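Local coordinates for arylalkylamine N-Acetyltransferase 2 (PDB 4FD5), which probably transfers acyl groups from coenzyme A thioesters to arylalkylamines such as dopamine and serotonin, as a GNAT-family N-acyltransferase, at residues N37-L42 against F205-P210. Sequence-based numbering, arbitrary orientation.
Sequences NKAVNL and FVVDPP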
ATOM      1  N   ASN A  37      -3.817  -7.004   8.182  1.00 19.43           N
ATOM      2  CA  ASN A  37      -3.678  -6.516   9.546  1.00 19.18           C
ATOM      3  C   ASN A  37      -4.826  -7.008  10.403  1.00 21.00           C
ATOM      4  O   ASN A  37      -4.627  -7.462  11.526  1.00 21.14           O
ATOM      5  CB  ASN A  37      -3.656  -4.988   9.566  1.00 18.76           C
ATOM      6  CG  ASN A  37      -2.428  -4.411   8.907  1.00 20.88           C
ATOM      7  OD1 ASN A  37      -1.509  -5.134   8.533  1.00 22.50           O
ATOM      8  ND2 ASN A  37      -2.400  -3.091   8.772  1.00 16.46           N
ATOM      9  N   LYS A  38      -6.038  -6.922   9.866  1.00 18.01           N
ATOM     10  CA  LYS A  38      -7.212  -7.333  10.620  1.00 19.97           C
ATOM     11  C   LYS A  38      -7.220  -8.851  10.833  1.00 23.13           C
ATOM     12  O   LYS A  38      -7.540  -9.331  11.922  1.00 21.99           O
ATOM     13  CB  LYS A  38      -8.495  -6.881   9.918  1.00 21.06           C
ATOM     14  CG  LYS A  38      -9.752  -7.132  10.737  1.00 24.26           C
ATOM     15  CD  LYS A  38     -11.009  -6.810   9.963  1.00 28.06           C
ATOM     16  CE  LYS A  38     -11.152  -5.327   9.727  1.00 30.55           C
ATOM     17  NZ  LYS A  38     -12.531  -4.987   9.268  1.00 34.12           N
ATOM     18  N   ALA A  39      -6.875  -9.596   9.788  1.00 19.96           N
ATOM     19  CA  ALA A  39      -6.840 -11.059   9.877  1.00 21.80           C
ATOM     20  C   ALA A  39      -5.960 -11.588  11.017  1.00 24.60           C
ATOM     21  O   ALA A  39      -6.293 -12.593  11.649  1.00 25.55           O
ATOM     22  CB  ALA A  39      -6.406 -11.665   8.543  1.00 21.40           C
ATOM     23  N   VAL A  40      -4.834 -10.933  11.277  1.00 22.36           N
ATOM     24  CA  VAL A  40      -3.927 -11.415  12.321  1.00 23.83           C
ATOM     25  C   VAL A  40      -3.917 -10.550  13.580  1.00 24.77           C
ATOM     26  O   VAL A  40      -2.990 -10.634  14.400  1.00 25.95           O
ATOM     27  CB  VAL A  40      -2.503 -11.635  11.789  1.00 23.56           C
ATOM     28  CG1 VAL A  40      -2.500 -12.751  10.737  1.00 24.52           C
ATOM     29  CG2 VAL A  40      -1.935 -10.340  11.232  1.00 23.66           C
ATOM     30  N   ASN A  41      -4.952  -9.728  13.728  1.00 23.98           N
ATOM     31  CA  ASN A  41      -5.115  -8.903  14.918  1.00 27.46           C
ATOM     32  C   ASN A  41      -3.869  -8.081  15.215  1.00 26.74           C
ATOM     33  O   ASN A  41      -3.414  -8.001  16.356  1.00 27.83           O
ATOM     34  CB  ASN A  41      -5.473  -9.785  16.120  1.00 28.13           C
ATOM     35  CG  ASN A  41      -6.728 -10.598  15.886  1.00 33.11           C
ATOM     36  OD1 ASN A  41      -7.827 -10.050  15.828  1.00 36.38           O
ATOM     37  ND2 ASN A  41      -6.572 -11.911  15.739  1.00 36.02           N
ATOM     38  N   LEU A  42      -3.324  -7.456  14.181  1.00 23.91           N
ATOM     39  CA  LEU A  42      -2.071  -6.729  14.319  1.00 23.92           C
ATOM     40  C   LEU A  42      -2.207  -5.540  15.253  1.00 26.25           C
ATOM     41  O   LEU A  42      -1.307  -5.248  16.045  1.00 25.61           O
ATOM     42  CB  LEU A  42      -1.570  -6.273  12.949  1.00 23.43           C
ATOM     43  CG  LEU A  42      -0.176  -5.654  12.901  1.00 24.82           C
ATOM     44  CD1 LEU A  42       0.873  -6.659  13.318  1.00 23.33           C
ATOM     45  CD2 LEU A  42       0.116  -5.157  11.496  1.00 22.67           C
ATOM     46  N   PHE A 205      -4.146 -16.392   6.909  1.00 19.93           N
ATOM     47  CA  PHE A 205      -4.977 -15.191   6.951  1.00 19.49           C
ATOM     48  C   PHE A 205      -6.427 -15.540   6.677  1.00 21.66           C
ATOM     49  O   PHE A 205      -6.796 -15.842   5.545  1.00 21.82           O
ATOM     50  CB  PHE A 205      -4.512 -14.156   5.912  1.00 21.35           C
ATOM     51  CG  PHE A 205      -3.120 -13.662   6.135  1.00 19.18           C
ATOM     52  CD1 PHE A 205      -2.842 -12.807   7.189  1.00 19.45           C
ATOM     53  CD2 PHE A 205      -2.093 -14.050   5.296  1.00 19.04           C
ATOM     54  CE1 PHE A 205      -1.555 -12.351   7.400  1.00 21.21           C
ATOM     55  CE2 PHE A 205      -0.796 -13.595   5.505  1.00 19.57           C
ATOM     56  CZ  PHE A 205      -0.530 -12.752   6.559  1.00 20.19           C
ATOM     57  N   VAL A 206      -7.249 -15.490   7.716  1.00 19.82           N
ATOM     58  CA  VAL A 206      -8.680 -15.619   7.540  1.00 22.12           C
ATOM     59  C   VAL A 206      -9.201 -14.200   7.429  1.00 23.76           C
ATOM     60  O   VAL A 206      -9.244 -13.474   8.419  1.00 22.99           O
ATOM     61  CB  VAL A 206      -9.348 -16.337   8.734  1.00 22.51           C
ATOM     62  CG1 VAL A 206     -10.875 -16.355   8.569  1.00 21.97           C
ATOM     63  CG2 VAL A 206      -8.804 -17.748   8.879  1.00 25.15           C
ATOM     64  N   VAL A 207      -9.562 -13.805   6.213  1.00 22.42           N
ATOM     65  CA  VAL A 207      -9.910 -12.414   5.929  1.00 22.62           C
ATOM     66  C   VAL A 207     -11.409 -12.213   5.738  1.00 25.57           C
ATOM     67  O   VAL A 207     -12.106 -13.077   5.202  1.00 27.33           O
ATOM     68  CB  VAL A 207      -9.183 -11.894   4.666  1.00 23.48           C
ATOM     69  CG1 VAL A 207      -7.695 -12.164   4.761  1.00 22.87           C
ATOM     70  CG2 VAL A 207      -9.762 -12.535   3.418  1.00 26.50           C
ATOM     71  N   ASP A 208     -11.898 -11.056   6.170  1.00 26.02           N
ATOM     72  CA  ASP A 208     -13.314 -10.754   6.062  1.00 28.54           C
ATOM     73  C   ASP A 208     -13.707 -10.516   4.616  1.00 27.49           C
ATOM     74  O   ASP A 208     -12.911 -10.014   3.823  1.00 25.92           O
ATOM     75  CB  ASP A 208     -13.679  -9.527   6.900  1.00 31.03           C
ATOM     76  CG  ASP A 208     -13.549  -9.777   8.385  1.00 34.06           C
ATOM     77  OD1 ASP A 208     -13.383 -10.949   8.781  1.00 33.93           O
ATOM     78  OD2 ASP A 208     -13.626  -8.804   9.164  1.00 40.38           O
ATOM     79  N   PRO A 209     -14.943 -10.886   4.259  1.00 26.75           N
ATOM     80  CA  PRO A 209     -15.459 -10.507   2.942  1.00 28.19           C
ATOM     81  C   PRO A 209     -15.472  -8.983   2.846  1.00 27.80           C
ATOM     82  O   PRO A 209     -15.641  -8.325   3.875  1.00 29.38           O
ATOM     83  CB  PRO A 209     -16.887 -11.060   2.958  1.00 30.94           C
ATOM     84  CG  PRO A 209     -16.854 -12.173   3.959  1.00 31.95           C
ATOM     85  CD  PRO A 209     -15.891 -11.722   5.017  1.00 31.38           C
ATOM     86  N   PRO A 210     -15.298  -8.424   1.635  1.00 25.16           N
ATOM     87  CA  PRO A 210     -15.223  -9.089   0.330  1.00 27.05           C
ATOM     88  C   PRO A 210     -13.809  -9.430  -0.134  1.00 25.40           C
ATOM     89  O   PRO A 210     -13.606  -9.690  -1.319  1.00 26.75           O
ATOM     90  CB  PRO A 210     -15.778  -8.018  -0.604  1.00 25.41           C
ATOM     91  CG  PRO A 210     -15.254  -6.750  -0.003  1.00 27.31           C
ATOM     92  CD  PRO A 210     -15.302  -6.955   1.492  1.00 26.05           C
TER
HETATM   93  O   HOH W   1      -6.271 -15.157  10.327  1.00 25.84           O
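The ring of Phe205 meets the end of helix 35-39 through its CD1–CE1 side: Ala39 CB sits at the edge, near the ring plane, 4.0 Å from CD1, while Val40 CG1 approaches obliquely, 3.5 Å from CE1. Ile108 and Leu111 of helix 103-116 and Tyr196 also touch this buried ring. In this GNAT fold the contact joins the short helix 35-39 to the long loop between the last two strands, 186-192 and 213-220, at the surface of the domain. The helix finishes in a Schellman motif, with Asn41 at positive phi as the C' residue; Leu42 N bonds to Asn37 O and Asn41 N to Lys38 O. Val40, the first residue to leave helical geometry, has CG1 anti to its carbonyl carbon (chi1 -64°), the rotamer in which this methyl reaches Phe205.

Ala39 is the centre of the contact. Its CB lies against the loop backbone, 3.4 Å from Val206 O, and it also meets Val207 CG1 at 4.0 Å. Apolar contacts thus link Val40 to the CD1–CE1 side of Phe205, that side to Ala39 CB, and Ala39 CB to Val207, which leans in turn on Tyr193. Beyond Ala39, Lys38 crosses Asp208 at about a right angle. The lysine chain bends at chi3 (-69°), and its CD lies nearer to the carboxylate than its amine does: NZ forms its main salt bridge with Asp33, and the one to Asp208 OD2 is long, 4.0 Å. The direct contacts are supplemented by one water, which donates to Ala39 O and accepts from Val206 N at 2.8 Å.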